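Local coordinates for SnoK (Streptomyces nogalater, PDB 5EPA), which acts as a non-heme iron, 2-oxoglutarate-dependent carbocyclase in the biosynthesis of nogalamycin, at residues A[67-72]-A[131-136]; A[176-181]-A[217-222]; A[189-192]-A[197-200]; A[245-248]-A[252-255]. All blocks are in the same frame, centred on the assembly; numbering follows the deposited sequence.

Interaction 1 of 4, residues A[67-72]-A[131-136]. With FE (Fe (III) ion), chain G; AKG (2-oxoglutaric acid), chain H.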
# COMPACT_ATOMS: atom_id res chain seq x y z
N GLU A 67 -10.06 0.80 12.86
CA GLU A 67 -11.10 1.43 12.08
C GLU A 67 -11.58 0.50 10.94
O GLU A 67 -10.83 -0.35 10.47
CB GLU A 67 -10.61 2.73 11.48
CG GLU A 67 -9.96 3.66 12.50
CD GLU A 67 -10.08 5.10 12.07
OE1 GLU A 67 -8.99 5.70 11.83
OE2 GLU A 67 -11.25 5.58 11.88
N ILE A 68 -12.79 0.77 10.46
CA ILE A 68 -13.36 0.03 9.34
C ILE A 68 -13.16 0.73 8.03
O ILE A 68 -13.55 1.88 7.86
CB ILE A 68 -14.86 -0.19 9.54
CG1 ILE A 68 -15.08 -1.15 10.71
CG2 ILE A 68 -15.48 -0.79 8.28
CD1 ILE A 68 -16.50 -1.19 11.21
N TRP A 69 -12.54 0.06 7.10
CA TRP A 69 -12.57 0.47 5.72
C TRP A 69 -13.75 -0.27 5.12
O TRP A 69 -13.71 -1.49 4.97
CB TRP A 69 -11.24 0.12 5.05
CG TRP A 69 -11.07 0.38 3.58
CD1 TRP A 69 -12.04 0.71 2.67
CD2 TRP A 69 -9.85 0.21 2.84
NE1 TRP A 69 -11.46 0.80 1.39
CE2 TRP A 69 -10.13 0.47 1.48
CE3 TRP A 69 -8.54 -0.16 3.21
CZ2 TRP A 69 -9.15 0.41 0.49
CZ3 TRP A 69 -7.56 -0.24 2.22
CH2 TRP A 69 -7.87 0.04 0.87
N GLY A 70 -14.79 0.49 4.79
CA GLY A 70 -16.04 -0.06 4.26
C GLY A 70 -17.23 0.71 4.80
O GLY A 70 -17.07 1.75 5.42
N ALA A 71 -18.43 0.20 4.59
CA ALA A 71 -19.66 0.91 4.96
C ALA A 71 -20.28 0.37 6.28
O ALA A 71 -21.40 -0.11 6.30
CB ALA A 71 -20.68 0.78 3.81
N GLY A 72 -19.55 0.43 7.36
CA GLY A 72 -20.10 0.01 8.66
C GLY A 72 -19.77 -1.43 9.07
O GLY A 72 -19.12 -2.18 8.32
N LEU A 131 -12.49 -3.17 -2.61
CA LEU A 131 -12.93 -2.64 -3.86
C LEU A 131 -11.76 -2.08 -4.67
O LEU A 131 -10.88 -1.38 -4.17
CB LEU A 131 -14.01 -1.57 -3.61
CG LEU A 131 -14.70 -0.94 -4.86
CD1 LEU A 131 -15.57 -1.92 -5.62
CD2 LEU A 131 -15.53 0.26 -4.42
N VAL A 132 -11.81 -2.36 -5.96
CA VAL A 132 -10.79 -1.91 -6.91
C VAL A 132 -10.57 -0.38 -6.87
O VAL A 132 -11.52 0.38 -6.78
CB VAL A 132 -11.14 -2.37 -8.36
CG1 VAL A 132 -12.44 -1.71 -8.84
CG2 VAL A 132 -10.03 -2.05 -9.34
N HIS A 133 -9.31 0.03 -6.98
CA HIS A 133 -8.95 1.45 -6.99
C HIS A 133 -7.51 1.63 -7.40
O HIS A 133 -6.78 0.65 -7.53
CB HIS A 133 -9.14 2.05 -5.56
CG HIS A 133 -8.25 1.43 -4.52
ND1 HIS A 133 -8.49 0.19 -3.97
CD2 HIS A 133 -7.09 1.87 -3.94
CE1 HIS A 133 -7.53 -0.11 -3.10
NE2 HIS A 133 -6.63 0.88 -3.09
N ASP A 134 -7.09 2.87 -7.57
CA ASP A 134 -5.67 3.20 -7.53
C ASP A 134 -5.45 4.09 -6.31
O ASP A 134 -6.39 4.57 -5.70
CB ASP A 134 -5.17 3.86 -8.79
CG ASP A 134 -5.78 5.26 -9.06
OD1 ASP A 134 -5.95 6.06 -8.12
OD2 ASP A 134 -6.05 5.54 -10.26
N ASP A 135 -4.20 4.19 -5.87
CA ASP A 135 -3.93 4.84 -4.57
C ASP A 135 -3.86 6.34 -4.74
O ASP A 135 -4.24 7.08 -3.86
CB ASP A 135 -2.66 4.29 -3.98
CG ASP A 135 -2.80 2.85 -3.47
OD1 ASP A 135 -3.90 2.36 -3.02
OD2 ASP A 135 -1.74 2.20 -3.55
N GLU A 136 -3.37 6.78 -5.90
CA GLU A 136 -3.26 8.18 -6.22
C GLU A 136 -4.55 8.92 -5.94
O GLU A 136 -4.55 10.05 -5.42
CB GLU A 136 -2.84 8.33 -7.70
CG GLU A 136 -2.79 9.74 -8.24
CD GLU A 136 -2.35 9.79 -9.71
OE1 GLU A 136 -3.07 9.27 -10.61
OE2 GLU A 136 -1.24 10.34 -9.95
FE FE G . -4.64 0.70 -2.39
C1 AKG H . -3.03 -0.88 -0.75
O1 AKG H . -2.03 -1.32 -0.12
O2 AKG H . -3.04 0.15 -1.48
C2 AKG H . -4.32 -1.55 -0.64
O5 AKG H . -5.21 -1.04 -1.30
C3 AKG H . -4.49 -2.77 0.23
C4 AKG H . -5.93 -3.26 0.44
C5 AKG H . -5.93 -4.55 1.28
O3 AKG H . -4.97 -4.84 2.07
O4 AKG H . -6.89 -5.33 1.21
O HOH W 1 -5.10 1.86 -0.62
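Trp-69 presents the edge of its six-membered ring to His-133 in an offset edge-to-face arrangement, with centroids 5.8 Å apart and planes at 66°. The closest pair is Trp-69 CZ2 to His-133 CE1 at 4.0 Å, and CE1 lies near the indole plane. At that same indole edge sits the keto oxygen of 2-oxoglutarate, O5, 3.6 Å from Trp-69 CH2. The imidazole of His-133 also has O5 near its plane, at its edge. Another part of the imidazole edge is held through His-133 ND1, which donates to Leu-131 O over 2.9 Å; the bond is nearly straight (165°) and runs in both the ring plane and the carbonyl plane. That bond and the metal bond together fix the rotation of the ring, with His-133 NE2 2.1 Å from the iron. Asp-135 OD1 binds the iron at 1.9 Å, while the bidentate 2-oxoglutarate, a water and His-222 complete the six positions. With CG of Trp-69 trans to the backbone N (chi1 176°), the indole reaches from the corner at residue 69 toward the metal site. An alanine in place of Trp-69 would probably open a gap beside His-133 and leave the keto oxygen without its indole neighbour. Trp-69 is paired by backbone bonds with strand 76-81 at the outer end of the larger sheet, whereas His-133 lies on strand 130-133, an outermost strand of the smaller sheet, paired there with strand 222-224.

Interaction 2 of 4, residues A[176-181]-A[217-222]. With FE (Fe (III) ion), chain G; AKG (2-oxoglutaric acid), chain H.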
# COMPACT_ATOMS: atom_id res chain seq x y z
N GLU A 176 -7.22 10.76 -19.37
CA GLU A 176 -8.66 10.55 -19.52
C GLU A 176 -9.18 9.23 -18.90
O GLU A 176 -10.39 9.09 -18.70
CB GLU A 176 -9.08 10.62 -21.00
CG GLU A 176 -8.50 9.45 -21.89
CD GLU A 176 -7.38 9.83 -22.88
OE1 GLU A 176 -6.57 10.75 -22.53
OE2 GLU A 176 -7.31 9.19 -23.98
N ASP A 177 -8.29 8.28 -18.66
CA ASP A 177 -8.63 6.98 -18.08
C ASP A 177 -8.29 6.88 -16.57
O ASP A 177 -8.35 5.82 -16.00
CB ASP A 177 -7.91 5.88 -18.84
CG ASP A 177 -8.44 5.70 -20.26
OD1 ASP A 177 -9.63 5.93 -20.50
OD2 ASP A 177 -7.66 5.34 -21.15
N ARG A 178 -7.94 8.00 -15.96
CA ARG A 178 -7.58 8.06 -14.55
C ARG A 178 -8.47 9.02 -13.80
O ARG A 178 -8.85 10.06 -14.33
CB ARG A 178 -6.21 8.62 -14.38
CG ARG A 178 -5.14 7.67 -14.76
CD ARG A 178 -3.82 8.18 -14.24
NE ARG A 178 -3.18 9.03 -15.24
CZ ARG A 178 -2.86 10.31 -15.09
NH1 ARG A 178 -3.11 10.95 -13.95
NH2 ARG A 178 -2.27 10.96 -16.10
N GLN A 179 -8.82 8.67 -12.59
CA GLN A 179 -9.57 9.61 -11.79
C GLN A 179 -8.68 10.74 -11.19
O GLN A 179 -9.12 11.88 -11.13
CB GLN A 179 -10.32 8.91 -10.70
CG GLN A 179 -11.22 9.87 -9.94
CD GLN A 179 -12.34 9.18 -9.24
OE1 GLN A 179 -12.31 7.96 -9.03
NE2 GLN A 179 -13.35 9.95 -8.81
N GLU A 180 -7.45 10.39 -10.80
CA GLU A 180 -6.47 11.30 -10.12
C GLU A 180 -6.67 11.74 -8.67
O GLU A 180 -5.70 11.69 -7.91
CB GLU A 180 -6.23 12.64 -10.83
CG GLU A 180 -5.59 12.51 -12.22
CD GLU A 180 -4.66 13.67 -12.58
OE1 GLU A 180 -4.49 14.62 -11.77
OE2 GLU A 180 -4.09 13.61 -13.69
N HIS A 181 -7.82 12.33 -8.35
CA HIS A 181 -7.96 12.93 -7.06
C HIS A 181 -9.38 13.11 -6.65
O HIS A 181 -10.15 13.69 -7.40
CB HIS A 181 -7.26 14.27 -6.97
CG HIS A 181 -7.17 14.79 -5.57
ND1 HIS A 181 -6.35 14.21 -4.61
CD2 HIS A 181 -7.77 15.84 -4.96
CE1 HIS A 181 -6.45 14.88 -3.48
NE2 HIS A 181 -7.31 15.87 -3.66
N HIS A 217 2.87 0.67 -7.93
CA HIS A 217 2.81 2.10 -8.24
C HIS A 217 1.48 2.75 -7.86
O HIS A 217 0.45 2.09 -7.79
CB HIS A 217 3.10 2.30 -9.71
CG HIS A 217 3.35 3.72 -10.09
ND1 HIS A 217 2.34 4.58 -10.46
CD2 HIS A 217 4.50 4.43 -10.21
CE1 HIS A 217 2.85 5.76 -10.78
NE2 HIS A 217 4.16 5.69 -10.63
N CYS A 218 1.52 4.05 -7.58
CA CYS A 218 0.31 4.78 -7.10
C CYS A 218 -0.81 4.89 -8.15
O CYS A 218 -1.93 5.26 -7.82
CB CYS A 218 0.66 6.19 -6.58
SG CYS A 218 1.34 7.33 -7.83
N ARG A 219 -0.49 4.58 -9.39
CA ARG A 219 -1.47 4.51 -10.48
C ARG A 219 -1.87 3.13 -10.90
O ARG A 219 -2.73 2.98 -11.77
CB ARG A 219 -0.96 5.25 -11.71
CG ARG A 219 -1.05 6.73 -11.53
CD ARG A 219 -0.54 7.44 -12.75
NE ARG A 219 -0.35 8.83 -12.42
CZ ARG A 219 0.02 9.75 -13.29
NH1 ARG A 219 0.23 9.42 -14.54
NH2 ARG A 219 0.19 10.99 -12.90
N THR A 220 -1.22 2.12 -10.32
CA THR A 220 -1.56 0.75 -10.63
C THR A 220 -2.93 0.44 -10.03
O THR A 220 -3.16 0.61 -8.82
CB THR A 220 -0.52 -0.22 -10.11
OG1 THR A 220 0.73 0.07 -10.72
CG2 THR A 220 -0.92 -1.68 -10.43
N VAL A 221 -3.85 -0.00 -10.88
CA VAL A 221 -5.16 -0.42 -10.44
C VAL A 221 -5.00 -1.75 -9.69
O VAL A 221 -4.40 -2.70 -10.21
CB VAL A 221 -6.13 -0.54 -11.62
CG1 VAL A 221 -7.47 -1.09 -11.19
CG2 VAL A 221 -6.36 0.83 -12.22
N HIS A 222 -5.59 -1.82 -8.51
CA HIS A 222 -5.52 -3.02 -7.73
C HIS A 222 -6.75 -3.23 -6.85
O HIS A 222 -7.60 -2.36 -6.69
CB HIS A 222 -4.26 -2.99 -6.87
CG HIS A 222 -4.21 -1.84 -5.89
ND1 HIS A 222 -3.88 -0.56 -6.28
CD2 HIS A 222 -4.42 -1.78 -4.55
CE1 HIS A 222 -3.91 0.24 -5.22
NE2 HIS A 222 -4.26 -0.47 -4.14
FE FE G . -4.64 0.70 -2.39
C1 AKG H . -3.03 -0.88 -0.75
O1 AKG H . -2.03 -1.32 -0.12
O2 AKG H . -3.04 0.15 -1.48
C2 AKG H . -4.32 -1.55 -0.64
O5 AKG H . -5.21 -1.04 -1.30
C3 AKG H . -4.49 -2.77 0.23
C4 AKG H . -5.93 -3.26 0.44
C5 AKG H . -5.93 -4.55 1.28
O3 AKG H . -4.97 -4.84 2.07
O4 AKG H . -6.89 -5.33 1.21
O HOH W 1 -5.10 1.86 -0.62
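Arg-178 and Arg-219 stack beside the turn that leads into His-222, the distal histidine of the iron-binding triad. The two guanidinium groups lie flat on each other, centres 3.4 Å apart and planes only 10° from parallel. NH1 of Arg-219 stands over the centre of the Arg-178 group, 3.3 Å from CZ, and NH1 of Arg-178 lies in turn over the Arg-219 group. The aliphatic parts meet as well, CD of Arg-178 to CD of Arg-219 at 3.7 Å. The chain of Arg-219 runs extended from CG to NE, while Arg-178 bends at chi3 (-90°), which lays one planar end over the other. Acidic neighbours probably offset the cost of bringing like charges together. NH1 of Arg-178 forms a salt bridge with Glu-180 OE2 at 2.8 Å, its hydrogen bond weak, and NE of Arg-219 is salt-bridged to Glu-136, just beyond the metal ligand Asp-135. Behind the stack, residues 217-220 form a type I turn, with Arg-219 N donating to His-217 ND1 at 3.0 Å. Further along, His-222 ND1 donates to Thr-220 O over 2.9 Å, in the imidazole plane, and this orients NE2 toward the iron at 2.1 Å. With His-133 and Asp-135, His-222 makes up the facial triad of two histidines and one carboxylate, the HxD...H motif typical of the double-stranded beta-helix core of 2-oxoglutarate-dependent oxygenases.

Interaction 3 of 4, residues A[189-192]-A[197-200]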
# COMPACT_ATOMS: atom_id res chain seq x y z
N ARG A 189 -16.51 7.57 -8.62
CA ARG A 189 -17.05 7.01 -9.88
C ARG A 189 -16.61 5.52 -10.03
O ARG A 189 -15.50 5.14 -9.62
CB ARG A 189 -16.55 7.79 -11.10
CG ARG A 189 -16.89 9.29 -11.19
CD ARG A 189 -18.38 9.54 -11.31
NE ARG A 189 -18.77 10.99 -11.32
CZ ARG A 189 -19.09 11.72 -10.22
NH1 ARG A 189 -19.10 11.16 -9.00
NH2 ARG A 189 -19.42 13.01 -10.35
N ASP A 190 -17.51 4.68 -10.57
CA ASP A 190 -17.17 3.31 -10.90
C ASP A 190 -16.00 3.33 -11.84
O ASP A 190 -15.91 4.16 -12.74
CB ASP A 190 -18.36 2.58 -11.52
CG ASP A 190 -19.51 2.36 -10.53
OD1 ASP A 190 -19.24 2.13 -9.32
OD2 ASP A 190 -20.68 2.45 -10.96
N LEU A 191 -15.07 2.43 -11.63
CA LEU A 191 -13.87 2.44 -12.46
C LEU A 191 -14.18 2.27 -13.96
O LEU A 191 -13.52 2.88 -14.81
CB LEU A 191 -12.87 1.41 -11.97
CG LEU A 191 -11.54 1.46 -12.72
CD1 LEU A 191 -10.85 2.83 -12.61
CD2 LEU A 191 -10.61 0.40 -12.16
N ALA A 192 -15.21 1.49 -14.30
CA ALA A 192 -15.58 1.31 -15.70
C ALA A 192 -16.06 2.61 -16.34
O ALA A 192 -15.97 2.76 -17.55
CB ALA A 192 -16.63 0.24 -15.85
N ASP A 197 -12.27 0.76 -20.76
CA ASP A 197 -11.67 -0.52 -21.10
C ASP A 197 -11.32 -1.41 -19.89
O ASP A 197 -10.88 -2.55 -20.06
CB ASP A 197 -10.44 -0.28 -21.94
CG ASP A 197 -10.18 -1.38 -22.94
OD1 ASP A 197 -11.07 -1.67 -23.78
OD2 ASP A 197 -9.08 -1.98 -22.86
N TYR A 198 -11.53 -0.89 -18.67
CA TYR A 198 -11.22 -1.64 -17.44
C TYR A 198 -11.72 -3.08 -17.46
O TYR A 198 -10.97 -4.00 -17.18
CB TYR A 198 -11.73 -0.92 -16.16
CG TYR A 198 -11.69 -1.79 -14.91
CD1 TYR A 198 -10.50 -2.35 -14.47
CD2 TYR A 198 -12.83 -2.08 -14.20
CE1 TYR A 198 -10.46 -3.20 -13.38
CE2 TYR A 198 -12.81 -2.94 -13.11
CZ TYR A 198 -11.62 -3.50 -12.71
OH TYR A 198 -11.56 -4.30 -11.57
N PRO A 199 -13.00 -3.28 -17.78
CA PRO A 199 -13.51 -4.64 -17.75
C PRO A 199 -12.86 -5.66 -18.71
O PRO A 199 -13.04 -6.86 -18.51
CB PRO A 199 -15.02 -4.48 -18.11
CG PRO A 199 -15.30 -3.02 -18.16
CD PRO A 199 -13.99 -2.31 -18.28
N TRP A 200 -12.13 -5.20 -19.71
CA TRP A 200 -11.45 -6.06 -20.69
C TRP A 200 -9.96 -6.22 -20.41
O TRP A 200 -9.24 -6.88 -21.16
CB TRP A 200 -11.70 -5.53 -22.10
CG TRP A 200 -13.14 -5.23 -22.26
CD1 TRP A 200 -13.70 -4.01 -22.48
CD2 TRP A 200 -14.22 -6.14 -22.09
NE1 TRP A 200 -15.05 -4.10 -22.44
CE2 TRP A 200 -15.40 -5.40 -22.22
CE3 TRP A 200 -14.31 -7.52 -21.85
CZ2 TRP A 200 -16.68 -6.00 -22.15
CZ3 TRP A 200 -15.56 -8.11 -21.75
CH2 TRP A 200 -16.73 -7.35 -21.92
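Leu-191 and Tyr-198 make the tight half of this contact, their side chains crossing at about a right angle. The CD2 methyl of Leu-191 sits above the middle of the phenol ring, 3.6 Å from the ring centroid and 12° off its normal, a clear CH-pi contact. Behind it, Leu-191 CG rests 3.9 Å from Tyr-198 CG, so one whole branch of the leucine lies along the face. The first torsion of Tyr-198, trans to the backbone N (chi1 168°), swings the ring toward the helix so that its face meets Leu-191. The architecture is a short helix, 191-194, followed by a 3-10 turn at 198-200 in which Trp-200 N bonds to Asp-197 O at 3.0 Å; both lie in the connection between strands 164-166 and 204-206. Inward, Leu-191 and Tyr-198 also pack on Val-132, and Leu-191 on Val-221, beside the strands that carry iron ligands. A glycine in place of Tyr-198 would probably leave the CD2 methyl without its aromatic platform and open a gap against Val-132. The outer side is sparser: Ala-192 CB approaches Pro-199 CG no closer than 4.2 Å, and both of these residues are solvent-exposed in the assembly.

Interaction 4 of 4, residues A[245-248]-A[252-255]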
# COMPACT_ATOMS: atom_id res chain seq x y z
N ALA A 245 6.89 15.83 -2.51
CA ALA A 245 5.42 15.88 -2.45
C ALA A 245 4.88 16.98 -1.56
O ALA A 245 5.46 17.30 -0.52
CB ALA A 245 4.87 14.58 -1.96
N THR A 246 3.78 17.59 -2.00
CA THR A 246 3.12 18.66 -1.27
C THR A 246 1.68 18.31 -0.95
O THR A 246 1.11 17.37 -1.56
CB THR A 246 3.13 19.98 -2.04
OG1 THR A 246 2.42 19.84 -3.26
CG2 THR A 246 4.56 20.46 -2.31
N TYR A 247 1.08 19.07 -0.02
CA TYR A 247 -0.26 18.77 0.52
C TYR A 247 -1.40 19.30 -0.39
O TYR A 247 -1.36 20.41 -0.91
CB TYR A 247 -0.44 19.33 1.92
CG TYR A 247 -1.85 19.32 2.41
CD1 TYR A 247 -2.62 18.16 2.37
CD2 TYR A 247 -2.44 20.47 2.88
CE1 TYR A 247 -3.93 18.16 2.79
CE2 TYR A 247 -3.75 20.48 3.31
CZ TYR A 247 -4.49 19.33 3.24
OH TYR A 247 -5.78 19.37 3.70
N ARG A 248 -2.33 18.40 -0.67
CA ARG A 248 -3.51 18.73 -1.48
C ARG A 248 -4.76 18.25 -0.79
O ARG A 248 -4.89 17.03 -0.58
CB ARG A 248 -3.42 18.04 -2.86
CG ARG A 248 -4.53 18.47 -3.78
CD ARG A 248 -4.58 17.61 -5.03
NE ARG A 248 -5.60 18.12 -5.94
CZ ARG A 248 -5.74 17.74 -7.21
NH1 ARG A 248 -4.99 16.77 -7.74
NH2 ARG A 248 -6.68 18.33 -7.95
N GLN A 252 -9.33 11.64 3.18
CA GLN A 252 -8.17 11.11 3.90
C GLN A 252 -7.10 12.08 4.40
O GLN A 252 -5.93 11.67 4.54
CB GLN A 252 -7.42 9.98 3.16
CG GLN A 252 -8.25 8.93 2.46
CD GLN A 252 -9.11 8.14 3.42
OE1 GLN A 252 -8.99 8.26 4.63
NE2 GLN A 252 -10.01 7.35 2.88
N ASP A 253 -7.47 13.33 4.68
CA ASP A 253 -6.46 14.32 5.08
C ASP A 253 -6.63 14.84 6.50
O ASP A 253 -5.95 15.80 6.90
CB ASP A 253 -6.43 15.48 4.08
CG ASP A 253 -7.60 16.42 4.19
OD1 ASP A 253 -8.55 16.15 4.96
OD2 ASP A 253 -7.59 17.46 3.48
N GLY A 254 -7.47 14.17 7.27
CA GLY A 254 -7.80 14.63 8.64
C GLY A 254 -6.60 14.84 9.55
O GLY A 254 -6.56 15.77 10.37
N HIS A 255 -5.62 13.98 9.40
CA HIS A 255 -4.37 14.05 10.18
C HIS A 255 -3.37 15.11 9.70
O HIS A 255 -2.28 15.22 10.22
CB HIS A 255 -3.70 12.68 10.12
CG HIS A 255 -3.21 12.32 8.76
ND1 HIS A 255 -4.05 11.92 7.74
CD2 HIS A 255 -1.96 12.30 8.25
CE1 HIS A 255 -3.34 11.66 6.66
NE2 HIS A 255 -2.07 11.88 6.94
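Tyr-247 and Asp-253 are joined by one short hydrogen bond, the polar part of the contact: Tyr-247 OH donates to Asp-253 OD2 at 2.6 Å. OD2 lies at the edge of the Tyr-247 ring, near its plane. Seen from the carboxylate, the approach is different, since the hydroxyl comes from above, 47° out of the carboxylate plane. OD2 has a second donor, the backbone N of Gly-250, so a single oxygen ties the tyrosine and the intervening loop together; two donors of this kind would be expected to favour the ionised carboxylate. Van der Waals contact is modest. Tyr-247 CE1 lies 3.9 Å from Asp-253 CB, and the two side chains cross at about a right angle with ring and carboxylate planes 45° apart. The aspartate carries CG between its backbone N and carbonyl carbon (chi1 75°), which brings OD2 round to the hydroxyl. Leu-256 and Leu-265, later in the chain, touch the tyrosine side chain. Backbone bonding places the first segment: Tyr-247 pairs with Gly-262 and Asp-263, Thr-246 with Asn-142, and Arg-248 with Pro-140. The arrangement is thus a short-range side-chain hydrogen bond that bridges the loop after the weakly bonded strand 246-247, which is paired antiparallel with 141-142 in a small two-stranded sheet away from the iron site.

Overall arrangement
Interactions 1 and 2 share the iron centre: 131-136 and 217-222 supply its three protein ligands and are bonded through His-133 O to His-222 N at 2.9 Å. Their chemistry differs, with an aromatic edge beside metal and cosubstrate in interaction 1 and stacked guanidinium groups with acidic partners in interaction 2. Interaction 3, nested within the loop that interaction 2 closes, is wholly apolar and meets both earlier contacts through Val-132 and Val-221. These three are surface contacts; interaction 4, a phenol-carboxylate bond, is partly buried, with Tyr-247 buried. It lies away from the iron site and about 27 Å centre to centre from interaction 3, yet touches interaction 2 where Arg-248 packs on His-181.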